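F-BAR domain only protein 1 (Danio rerio, PDB 5JP2) probably acts at an early step of clathrin-mediated endocytosis, its mu homology domain binding a peptide of Eps15, and may thereby regulate Bmp signalling. Local coordinates at residues 31-42 against 136-147; 172-183 against 241-252. All coordinates share one frame; numbering follows the deposited sequence.

Contact 1: residues 31-42 against 136-147; sequences FRGGEHNRCLVK and SSQDPSRAPLLL
Phe31 lays one face of its ring over the backbone of Leu147, whose N sits above the ring centre. In this part of the mu homology domain, strands 39-52 and 125-137 pair antiparallel in the mixed sheet, and the chain then turns through the 3-10 segment 140-142 into strand 145-154, which runs past Phe31 at the end of strand 17-31. The Phe31 and Leu147 side chains cross at about a right angle, with CD1 of Phe31 3.9 Å from CB of Leu147. CZ of Phe31 reaches CB of Ala143 at 4.0 Å, and that methyl also meets CG2 of Val41. Val41 and Ser137 form an antiparallel hydrogen-bonded pair, its bonds running 2.8 Å from Val41 N to Ser137 O and 2.9 Å from Ser137 N to Val41 O. Beyond the pair, water 1 donates to Gln138 O, while SG of Cys39 packs on CA and CB of Pro140. Tyr280 of strand 266-283 packs on Ala143 and Leu147, and Leu146 on His165, which binds the zinc ion with Cys167. In the turn joining strands 17-31 and 39-52, Asn37 ND2 gives Leu147 O a 2.9 Å bond, in the carbonyl plane on a lone pair and nearly straight at 166°.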
loop_
_atom_site.group_PDB
_atom_site.type_symbol
_atom_site.label_atom_id
_atom_site.label_comp_id
_atom_site.label_asym_id
_atom_site.label_seq_id
_atom_site.Cartn_x
_atom_site.Cartn_y
_atom_site.Cartn_z
ATOM N N PHE B 31 5.743 -11.048 -13.034
ATOM C CA PHE B 31 5.800 -12.484 -13.212
ATOM C C PHE B 31 6.233 -12.745 -14.641
ATOM O O PHE B 31 5.535 -12.360 -15.582
ATOM C CB PHE B 31 4.449 -13.120 -12.917
ATOM C CG PHE B 31 4.040 -13.038 -11.476
ATOM C CD1 PHE B 31 3.408 -11.912 -10.977
ATOM C CD2 PHE B 31 4.252 -14.099 -10.628
ATOM C CE1 PHE B 31 3.016 -11.851 -9.658
ATOM C CE2 PHE B 31 3.865 -14.033 -9.311
ATOM C CZ PHE B 31 3.249 -12.909 -8.827
ATOM N N ARG B 32 7.402 -13.359 -14.800
ATOM C CA ARG B 32 8.014 -13.450 -16.116
ATOM C C ARG B 32 7.269 -14.410 -17.025
ATOM O O ARG B 32 7.196 -14.185 -18.232
ATOM C CB ARG B 32 9.475 -13.876 -15.990
ATOM C CG ARG B 32 10.351 -12.882 -15.260
ATOM C CD ARG B 32 11.829 -13.113 -15.567
ATOM N NE ARG B 32 12.058 -13.215 -17.005
ATOM C CZ ARG B 32 12.121 -12.173 -17.830
ATOM N NH1 ARG B 32 12.321 -12.367 -19.125
ATOM N NH2 ARG B 32 11.982 -10.939 -17.364
ATOM N N GLY B 33 6.724 -15.482 -16.480
ATOM C CA GLY B 33 6.089 -16.457 -17.332
ATOM C C GLY B 33 7.105 -17.458 -17.851
ATOM O O GLY B 33 8.152 -17.686 -17.249
ATOM N N GLY B 34 6.790 -18.053 -18.993
ATOM C CA GLY B 34 7.718 -19.040 -19.480
ATOM C C GLY B 34 7.736 -20.266 -18.581
ATOM O O GLY B 34 6.770 -20.591 -17.891
ATOM N N GLU B 35 8.879 -20.945 -18.591
ATOM C CA GLU B 35 8.995 -22.213 -17.888
ATOM C C GLU B 35 8.709 -22.052 -16.408
ATOM O O GLU B 35 7.744 -22.616 -15.887
ATOM C CB GLU B 35 10.393 -22.803 -18.058
ATOM C CG GLU B 35 10.684 -23.423 -19.405
ATOM C CD GLU B 35 11.889 -24.337 -19.341
ATOM O OE1 GLU B 35 12.352 -24.608 -18.215
ATOM O OE2 GLU B 35 12.372 -24.781 -20.403
ATOM N N HIS B 36 9.531 -21.255 -15.740
ATOM C CA HIS B 36 9.510 -21.185 -14.290
ATOM C C HIS B 36 8.651 -20.052 -13.750
ATOM O O HIS B 36 8.403 -20.020 -12.546
ATOM C CB HIS B 36 10.944 -21.017 -13.781
ATOM C CG HIS B 36 11.931 -21.914 -14.459
ATOM N ND1 HIS B 36 11.919 -23.285 -14.314
ATOM C CD2 HIS B 36 12.954 -21.634 -15.300
ATOM C CE1 HIS B 36 12.896 -23.809 -15.032
ATOM N NE2 HIS B 36 13.539 -22.828 -15.639
ATOM N N ASN B 37 8.169 -19.159 -14.610
ATOM C CA ASN B 37 7.358 -18.016 -14.202
ATOM C C ASN B 37 7.952 -17.337 -12.973
ATOM O O ASN B 37 7.305 -17.198 -11.935
ATOM C CB ASN B 37 5.914 -18.437 -13.949
ATOM C CG ASN B 37 4.984 -17.256 -13.743
ATOM O OD1 ASN B 37 5.151 -16.204 -14.352
ATOM N ND2 ASN B 37 3.998 -17.430 -12.881
ATOM N N ARG B 38 9.211 -16.925 -13.090
ATOM C CA ARG B 38 9.890 -16.291 -11.972
ATOM C C ARG B 38 9.307 -14.904 -11.738
ATOM O O ARG B 38 8.796 -14.263 -12.660
ATOM C CB ARG B 38 11.394 -16.193 -12.230
ATOM C CG ARG B 38 12.160 -17.496 -12.038
ATOM C CD ARG B 38 13.530 -17.436 -12.702
ATOM N NE ARG B 38 14.219 -18.724 -12.715
ATOM C CZ ARG B 38 15.278 -18.988 -13.475
ATOM N NH1 ARG B 38 15.766 -18.048 -14.272
ATOM N NH2 ARG B 38 15.849 -20.186 -13.446
ATOM N N CYS B 39 9.395 -14.421 -10.499
ATOM C CA CYS B 39 8.787 -13.135 -10.202
ATOM C C CYS B 39 9.709 -12.243 -9.387
ATOM O O CYS B 39 10.619 -12.699 -8.703
ATOM C CB CYS B 39 7.454 -13.300 -9.472
ATOM S SG CYS B 39 7.584 -13.313 -7.725
ATOM N N LEU B 40 9.456 -10.946 -9.496
ATOM C CA LEU B 40 10.105 -9.918 -8.702
ATOM C C LEU B 40 9.042 -9.072 -8.014
ATOM O O LEU B 40 8.065 -8.677 -8.646
ATOM C CB LEU B 40 10.971 -9.028 -9.586
ATOM C CG LEU B 40 11.769 -9.739 -10.673
ATOM C CD1 LEU B 40 12.059 -8.804 -11.841
ATOM C CD2 LEU B 40 13.055 -10.275 -10.082
ATOM N N VAL B 41 9.245 -8.759 -6.742
ATOM C CA VAL B 41 8.329 -7.921 -5.980
ATOM C C VAL B 41 9.082 -6.756 -5.334
ATOM O O VAL B 41 10.136 -6.955 -4.725
ATOM C CB VAL B 41 7.592 -8.750 -4.914
ATOM C CG1 VAL B 41 6.704 -7.855 -4.084
ATOM C CG2 VAL B 41 6.774 -9.816 -5.570
ATOM N N LYS B 42 8.525 -5.549 -5.445
ATOM C CA LYS B 42 9.004 -4.372 -4.720
ATOM C C LYS B 42 7.849 -3.660 -4.015
ATOM O O LYS B 42 6.918 -3.176 -4.662
ATOM C CB LYS B 42 9.717 -3.384 -5.648
ATOM C CG LYS B 42 10.391 -2.252 -4.872
ATOM C CD LYS B 42 11.111 -1.249 -5.745
ATOM C CE LYS B 42 10.144 -0.355 -6.470
ATOM N NZ LYS B 42 10.784 0.881 -6.955
ATOM N N SER B 136 11.988 -5.730 -1.061
ATOM C CA SER B 136 12.143 -6.381 -2.353
ATOM C C SER B 136 12.303 -7.871 -2.161
ATOM O O SER B 136 12.901 -8.314 -1.181
ATOM C CB SER B 136 13.358 -5.866 -3.110
ATOM O OG SER B 136 13.267 -4.482 -3.358
ATOM N N SER B 137 11.774 -8.645 -3.101
ATOM C CA SER B 137 11.936 -10.085 -3.026
ATOM C C SER B 137 11.830 -10.687 -4.417
ATOM O O SER B 137 11.220 -10.107 -5.314
ATOM C CB SER B 137 10.911 -10.718 -2.093
ATOM O OG SER B 137 11.449 -11.878 -1.496
ATOM N N GLN B 138 12.501 -11.816 -4.608
ATOM C CA GLN B 138 12.258 -12.692 -5.745
ATOM C C GLN B 138 11.389 -13.879 -5.359
ATOM O O GLN B 138 11.178 -14.779 -6.169
ATOM C CB GLN B 138 13.581 -13.166 -6.337
ATOM C CG GLN B 138 14.418 -12.036 -6.895
ATOM C CD GLN B 138 15.691 -12.514 -7.548
ATOM O OE1 GLN B 138 16.101 -13.659 -7.368
ATOM N NE2 GLN B 138 16.324 -11.641 -8.321
ATOM N N ASP B 139 10.915 -13.907 -4.120
ATOM C CA ASP B 139 10.078 -14.984 -3.618
ATOM C C ASP B 139 8.617 -14.620 -3.856
ATOM O O ASP B 139 8.136 -13.642 -3.280
ATOM C CB ASP B 139 10.339 -15.180 -2.134
ATOM C CG ASP B 139 9.692 -16.418 -1.583
ATOM O OD1 ASP B 139 8.775 -16.973 -2.220
ATOM O OD2 ASP B 139 10.098 -16.838 -0.485
ATOM N N PRO B 140 7.878 -15.378 -4.673
ATOM C CA PRO B 140 6.468 -15.031 -4.910
ATOM C C PRO B 140 5.641 -15.009 -3.652
ATOM O O PRO B 140 4.556 -14.427 -3.652
ATOM C CB PRO B 140 5.994 -16.122 -5.880
ATOM C CG PRO B 140 6.998 -17.202 -5.775
ATOM C CD PRO B 140 8.291 -16.549 -5.448
ATOM N N SER B 141 6.124 -15.609 -2.571
ATOM C CA SER B 141 5.392 -15.607 -1.315
ATOM C C SER B 141 5.131 -14.210 -0.789
ATOM O O SER B 141 4.326 -14.049 0.129
ATOM C CB SER B 141 6.182 -16.353 -0.271
ATOM O OG SER B 141 7.398 -15.690 -0.018
ATOM N N ARG B 142 5.823 -13.209 -1.309
ATOM C CA ARG B 142 5.594 -11.839 -0.897
ATOM C C ARG B 142 4.491 -11.174 -1.704
ATOM O O ARG B 142 4.055 -10.083 -1.347
ATOM C CB ARG B 142 6.879 -11.018 -1.027
ATOM C CG ARG B 142 8.016 -11.237 -0.002
ATOM C CD ARG B 142 8.073 -12.591 0.686
ATOM N NE ARG B 142 9.079 -12.593 1.749
ATOM C CZ ARG B 142 9.218 -13.555 2.656
ATOM N NH1 ARG B 142 8.413 -14.608 2.651
ATOM N NH2 ARG B 142 10.163 -13.459 3.579
ATOM N N ALA B 143 4.040 -11.782 -2.754
ATOM C CA ALA B 143 3.030 -11.152 -3.584
ATOM C C ALA B 143 1.658 -11.662 -3.210
ATOM O O ALA B 143 1.445 -12.874 -3.188
ATOM C CB ALA B 143 3.294 -11.433 -5.056
ATOM N N PRO B 144 0.705 -10.786 -2.919
ATOM C CA PRO B 144 -0.613 -11.263 -2.495
ATOM C C PRO B 144 -1.381 -11.990 -3.580
ATOM O O PRO B 144 -2.200 -12.866 -3.278
ATOM C CB PRO B 144 -1.326 -9.976 -2.074
ATOM C CG PRO B 144 -0.635 -8.914 -2.774
ATOM C CD PRO B 144 0.785 -9.322 -2.925
ATOM N N LEU B 145 -1.156 -11.657 -4.834
ATOM C CA LEU B 145 -1.895 -12.250 -5.931
ATOM C C LEU B 145 -0.900 -12.873 -6.898
ATOM O O LEU B 145 -0.049 -12.178 -7.455
ATOM C CB LEU B 145 -2.758 -11.194 -6.613
ATOM C CG LEU B 145 -3.664 -11.661 -7.731
ATOM C CD1 LEU B 145 -4.643 -12.652 -7.214
ATOM C CD2 LEU B 145 -4.362 -10.500 -8.368
ATOM N N LEU B 146 -0.982 -14.180 -7.058
ATOM C CA LEU B 146 -0.089 -14.905 -7.937
ATOM C C LEU B 146 -0.671 -14.924 -9.334
ATOM O O LEU B 146 -1.852 -15.211 -9.502
ATOM C CB LEU B 146 0.124 -16.323 -7.438
ATOM C CG LEU B 146 1.473 -16.460 -6.768
ATOM C CD1 LEU B 146 1.473 -15.654 -5.502
ATOM C CD2 LEU B 146 1.792 -17.914 -6.520
ATOM N N LEU B 147 0.154 -14.595 -10.323
ATOM C CA LEU B 147 -0.262 -14.537 -11.715
ATOM C C LEU B 147 0.554 -15.501 -12.564
ATOM O O LEU B 147 1.771 -15.603 -12.401
ATOM C CB LEU B 147 -0.097 -13.137 -12.286
ATOM C CG LEU B 147 -0.689 -11.983 -11.504
ATOM C CD1 LEU B 147 -0.502 -10.714 -12.267
ATOM C CD2 LEU B 147 -2.133 -12.244 -11.200
HETATM O O HOH W 1 10.630 -15.730 -8.881
#

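Contact 2: residues 172-183 against 241-252; sequences PATQLTSVQVLL and PSLAVQFVGSGA
With chi1 at -179°, Thr174 swings OG1 anti to its own N, onto the carbonyl oxygen of Ser250, and leaves CG2 to meet CB of Ala252. The hydroxyl donates to Ser250 O at 2.8 Å and accepts from water 2, which also donates to Gln175 O and receives the N-H of Ser250; one water therefore fills in where the two backbones have parted. Phe247 takes chi1 58°, its CG held between backbone N and carbonyl carbon, so that the ring lies side by side with Leu176, whose CD2 is 4.0 Å from Phe247 CD1.

The remainder is an antiparallel strand pair interrupted by a beta bulge. Thr177 and Val248 are hydrogen-bonded partners, with Thr177 N 2.9 Å from Val248 O; past Ser178 the register slips by one, and Gln180 pairs with Gln246, then Leu182 with Ala244. Leu182 N reaches Ala244 O at 2.6 Å, almost in line with the carbonyl. On the face of Gln180, Leu182 and Gln246, CD1 of Leu182 approaches the Gln246 amide, 3.6 Å from its CD. The opposite face is apolar: Val181 CG1 meets Leu243 CD2 at 4.0 Å, and CD1 of Leu183 touches both Leu243 CG and Pro241 CB.

Val248 also packs against an aromatic side chain of the bound peptide, so this end of the pair borders the Eps15 peptide. Strand 242-250 is flanked by strand 266-283, where Tyr280 stacks edge-to-face on Phe247, and strand 179-184 by strand 206-210, with Leu208 touching Gln180 and Leu182; strand 145-154 packs over the apolar face.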
loop_
_atom_site.group_PDB
_atom_site.type_symbol
_atom_site.label_atom_id
_atom_site.label_comp_id
_atom_site.label_asym_id
_atom_site.label_seq_id
_atom_site.Cartn_x
_atom_site.Cartn_y
_atom_site.Cartn_z
ATOM N N PRO B 172 -2.115 -11.087 2.746
ATOM C CA PRO B 172 -2.567 -10.664 4.072
ATOM C C PRO B 172 -4.022 -11.040 4.283
ATOM O O PRO B 172 -4.738 -11.406 3.350
ATOM C CB PRO B 172 -2.382 -9.148 4.036
ATOM C CG PRO B 172 -2.578 -8.799 2.625
ATOM C CD PRO B 172 -1.983 -9.943 1.834
ATOM N N ALA B 173 -4.472 -10.925 5.527
ATOM C CA ALA B 173 -5.841 -11.295 5.850
ATOM C C ALA B 173 -6.723 -10.080 5.632
ATOM O O ALA B 173 -6.910 -9.269 6.540
ATOM C CB ALA B 173 -5.945 -11.796 7.282
ATOM N N THR B 174 -7.333 -10.021 4.452
ATOM C CA THR B 174 -8.240 -8.970 4.024
ATOM C C THR B 174 -8.584 -9.238 2.571
ATOM O O THR B 174 -7.953 -10.066 1.921
ATOM C CB THR B 174 -7.654 -7.559 4.198
ATOM O OG1 THR B 174 -8.621 -6.585 3.780
ATOM C CG2 THR B 174 -6.378 -7.364 3.396
ATOM N N GLN B 175 -9.600 -8.566 2.070
ATOM C CA GLN B 175 -9.977 -8.696 0.683
ATOM C C GLN B 175 -9.121 -7.805 -0.207
ATOM O O GLN B 175 -8.670 -6.734 0.196
ATOM C CB GLN B 175 -11.441 -8.321 0.513
ATOM C CG GLN B 175 -12.380 -9.179 1.281
ATOM C CD GLN B 175 -13.749 -9.156 0.663
ATOM O OE1 GLN B 175 -14.281 -8.091 0.356
ATOM N NE2 GLN B 175 -14.328 -10.330 0.460
ATOM N N LEU B 176 -8.937 -8.242 -1.442
ATOM C CA LEU B 176 -8.466 -7.365 -2.498
ATOM C C LEU B 176 -9.682 -6.844 -3.251
ATOM O O LEU B 176 -10.495 -7.629 -3.732
ATOM C CB LEU B 176 -7.522 -8.122 -3.434
ATOM C CG LEU B 176 -6.405 -8.940 -2.753
ATOM C CD1 LEU B 176 -5.704 -9.803 -3.738
ATOM C CD2 LEU B 176 -5.390 -8.074 -2.054
ATOM N N THR B 177 -9.809 -5.532 -3.354
ATOM C CA THR B 177 -10.978 -4.918 -3.958
ATOM C C THR B 177 -10.550 -4.050 -5.134
ATOM O O THR B 177 -9.371 -3.878 -5.399
ATOM C CB THR B 177 -11.768 -4.111 -2.917
ATOM O OG1 THR B 177 -11.026 -2.958 -2.516
ATOM C CG2 THR B 177 -12.019 -4.952 -1.695
ATOM N N SER B 178 -11.535 -3.492 -5.832
ATOM C CA SER B 178 -11.314 -2.741 -7.069
ATOM C C SER B 178 -10.382 -3.490 -8.027
ATOM O O SER B 178 -9.491 -2.913 -8.646
ATOM C CB SER B 178 -10.776 -1.346 -6.762
ATOM O OG SER B 178 -11.773 -0.541 -6.171
ATOM N N VAL B 179 -10.611 -4.787 -8.166
ATOM C CA VAL B 179 -9.734 -5.648 -8.940
ATOM C C VAL B 179 -10.038 -5.498 -10.424
ATOM O O VAL B 179 -11.177 -5.669 -10.856
ATOM C CB VAL B 179 -9.868 -7.110 -8.499
ATOM C CG1 VAL B 179 -8.856 -7.967 -9.242
ATOM C CG2 VAL B 179 -9.665 -7.225 -7.008
ATOM N N GLN B 180 -9.011 -5.175 -11.199
ATOM C CA GLN B 180 -9.094 -5.027 -12.640
ATOM C C GLN B 180 -7.930 -5.750 -13.303
ATOM O O GLN B 180 -6.834 -5.813 -12.762
ATOM C CB GLN B 180 -9.044 -3.562 -13.056
ATOM C CG GLN B 180 -10.233 -2.738 -12.692
ATOM C CD GLN B 180 -10.131 -1.345 -13.254
ATOM O OE1 GLN B 180 -9.117 -0.981 -13.833
ATOM N NE2 GLN B 180 -11.181 -0.559 -13.098
ATOM N N VAL B 181 -8.160 -6.242 -14.508
ATOM C CA VAL B 181 -7.116 -6.858 -15.308
ATOM C C VAL B 181 -7.118 -6.170 -16.655
ATOM O O VAL B 181 -8.160 -6.074 -17.303
ATOM C CB VAL B 181 -7.314 -8.372 -15.476
ATOM C CG1 VAL B 181 -6.201 -8.966 -16.358
ATOM C CG2 VAL B 181 -7.330 -9.030 -14.136
ATOM N N LEU B 182 -5.950 -5.705 -17.073
ATOM C CA LEU B 182 -5.797 -4.891 -18.266
ATOM C C LEU B 182 -4.864 -5.591 -19.237
ATOM O O LEU B 182 -3.733 -5.931 -18.883
ATOM C CB LEU B 182 -5.253 -3.514 -17.908
ATOM C CG LEU B 182 -6.083 -2.765 -16.869
ATOM C CD1 LEU B 182 -5.280 -1.682 -16.213
ATOM C CD2 LEU B 182 -7.273 -2.180 -17.543
ATOM N N LEU B 183 -5.346 -5.821 -20.444
ATOM C CA LEU B 183 -4.535 -6.351 -21.535
ATOM C C LEU B 183 -4.533 -5.325 -22.659
ATOM O O LEU B 183 -5.584 -5.093 -23.278
ATOM C CB LEU B 183 -5.081 -7.690 -22.018
ATOM C CG LEU B 183 -4.472 -8.284 -23.279
ATOM C CD1 LEU B 183 -3.000 -8.592 -23.096
ATOM C CD2 LEU B 183 -5.222 -9.522 -23.632
ATOM N N PRO B 241 2.545 -9.796 -25.407
ATOM C CA PRO B 241 1.807 -8.819 -24.608
ATOM C C PRO B 241 1.932 -9.127 -23.128
ATOM O O PRO B 241 2.187 -10.261 -22.719
ATOM C CB PRO B 241 0.367 -8.987 -25.090
ATOM C CG PRO B 241 0.297 -10.416 -25.493
ATOM C CD PRO B 241 1.647 -10.759 -26.063
ATOM N N SER B 242 1.765 -8.083 -22.325
ATOM C CA SER B 242 1.796 -8.189 -20.876
ATOM C C SER B 242 0.456 -7.761 -20.309
ATOM O O SER B 242 -0.172 -6.836 -20.818
ATOM C CB SER B 242 2.879 -7.304 -20.286
ATOM O OG SER B 242 4.164 -7.837 -20.511
ATOM N N LEU B 243 0.027 -8.421 -19.249
ATOM C CA LEU B 243 -1.203 -8.049 -18.573
ATOM C C LEU B 243 -0.886 -7.284 -17.295
ATOM O O LEU B 243 0.062 -7.614 -16.582
ATOM C CB LEU B 243 -2.031 -9.285 -18.234
ATOM C CG LEU B 243 -2.505 -10.135 -19.410
ATOM C CD1 LEU B 243 -1.660 -11.375 -19.507
ATOM C CD2 LEU B 243 -3.938 -10.484 -19.252
ATOM N N ALA B 244 -1.679 -6.261 -17.016
ATOM C CA ALA B 244 -1.576 -5.486 -15.791
ATOM C C ALA B 244 -2.786 -5.753 -14.910
ATOM O O ALA B 244 -3.914 -5.844 -15.403
ATOM C CB ALA B 244 -1.464 -3.995 -16.092
ATOM N N VAL B 245 -2.533 -5.902 -13.611
ATOM C CA VAL B 245 -3.564 -6.095 -12.602
ATOM C C VAL B 245 -3.540 -4.937 -11.618
ATOM O O VAL B 245 -2.476 -4.489 -11.184
ATOM C CB VAL B 245 -3.388 -7.430 -11.860
ATOM C CG1 VAL B 245 -4.541 -7.658 -10.913
ATOM C CG2 VAL B 245 -3.304 -8.556 -12.851
ATOM N N GLN B 246 -4.726 -4.488 -11.236
ATOM C CA GLN B 246 -4.905 -3.412 -10.283
ATOM C C GLN B 246 -5.787 -3.894 -9.150
ATOM O O GLN B 246 -6.770 -4.593 -9.380
ATOM C CB GLN B 246 -5.517 -2.195 -10.958
ATOM C CG GLN B 246 -4.675 -1.727 -12.121
ATOM C CD GLN B 246 -5.238 -0.518 -12.784
ATOM O OE1 GLN B 246 -6.440 -0.414 -12.981
ATOM N NE2 GLN B 246 -4.370 0.386 -13.187
ATOM N N PHE B 247 -5.430 -3.526 -7.930
ATOM C CA PHE B 247 -6.280 -3.818 -6.790
ATOM C C PHE B 247 -5.873 -2.930 -5.629
ATOM O O PHE B 247 -4.862 -2.230 -5.676
ATOM C CB PHE B 247 -6.230 -5.306 -6.413
ATOM C CG PHE B 247 -4.858 -5.826 -6.076
ATOM C CD1 PHE B 247 -4.245 -5.515 -4.861
ATOM C CD2 PHE B 247 -4.205 -6.681 -6.952
ATOM C CE1 PHE B 247 -2.993 -6.005 -4.555
ATOM C CE2 PHE B 247 -2.957 -7.186 -6.650
ATOM C CZ PHE B 247 -2.354 -6.849 -5.435
ATOM N N VAL B 248 -6.653 -3.025 -4.552
ATOM C CA VAL B 248 -6.573 -2.152 -3.395
ATOM C C VAL B 248 -6.896 -3.027 -2.199
ATOM O O VAL B 248 -7.530 -4.070 -2.327
ATOM C CB VAL B 248 -7.559 -0.956 -3.514
ATOM C CG1 VAL B 248 -7.746 -0.232 -2.210
ATOM C CG2 VAL B 248 -7.094 0.014 -4.555
ATOM N N GLY B 249 -6.449 -2.605 -1.029
ATOM C CA GLY B 249 -6.739 -3.318 0.195
ATOM C C GLY B 249 -6.698 -2.359 1.362
ATOM O O GLY B 249 -6.241 -1.226 1.245
ATOM N N SER B 250 -7.256 -2.805 2.479
ATOM C CA SER B 250 -7.266 -2.006 3.688
ATOM C C SER B 250 -7.294 -2.949 4.865
ATOM O O SER B 250 -7.814 -4.058 4.764
ATOM C CB SER B 250 -8.468 -1.073 3.752
ATOM O OG SER B 250 -9.640 -1.847 3.794
ATOM N N GLY B 251 -6.754 -2.498 5.987
ATOM C CA GLY B 251 -6.807 -3.255 7.210
ATOM C C GLY B 251 -5.594 -4.105 7.467
ATOM O O GLY B 251 -5.459 -4.654 8.561
ATOM N N ALA B 252 -4.695 -4.216 6.507
ATOM C CA ALA B 252 -3.459 -4.947 6.704
ATOM C C ALA B 252 -2.369 -4.268 5.900
ATOM O O ALA B 252 -2.642 -3.461 5.012
ATOM C CB ALA B 252 -3.599 -6.412 6.292
HETATM O O HOH W 2 -9.249 -4.662 1.598
#

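In the fold
From the N terminus, strand 17-31 turns back into strand 39-52, and contact 1 then closes a loop of 93 residues that holds two helices and the small sheet strands 69-73, 88-90 and 99-104. Contact 2 opens only after this loop has closed and spans a further 57 residues, so the two follow in series and neither nests within nor crosses the other. Both reach the long mixed sheet, contact 1 toward its 125-137 side and contact 2 on the far side of strand 266-283. Strand 145-154, which belongs to another sheet, and Pro144 just before it pack back on contact 2: Leu147 CD1 lies 3.6 Å from Val245 CG2, and Pro144 meets Phe247 and Pro172.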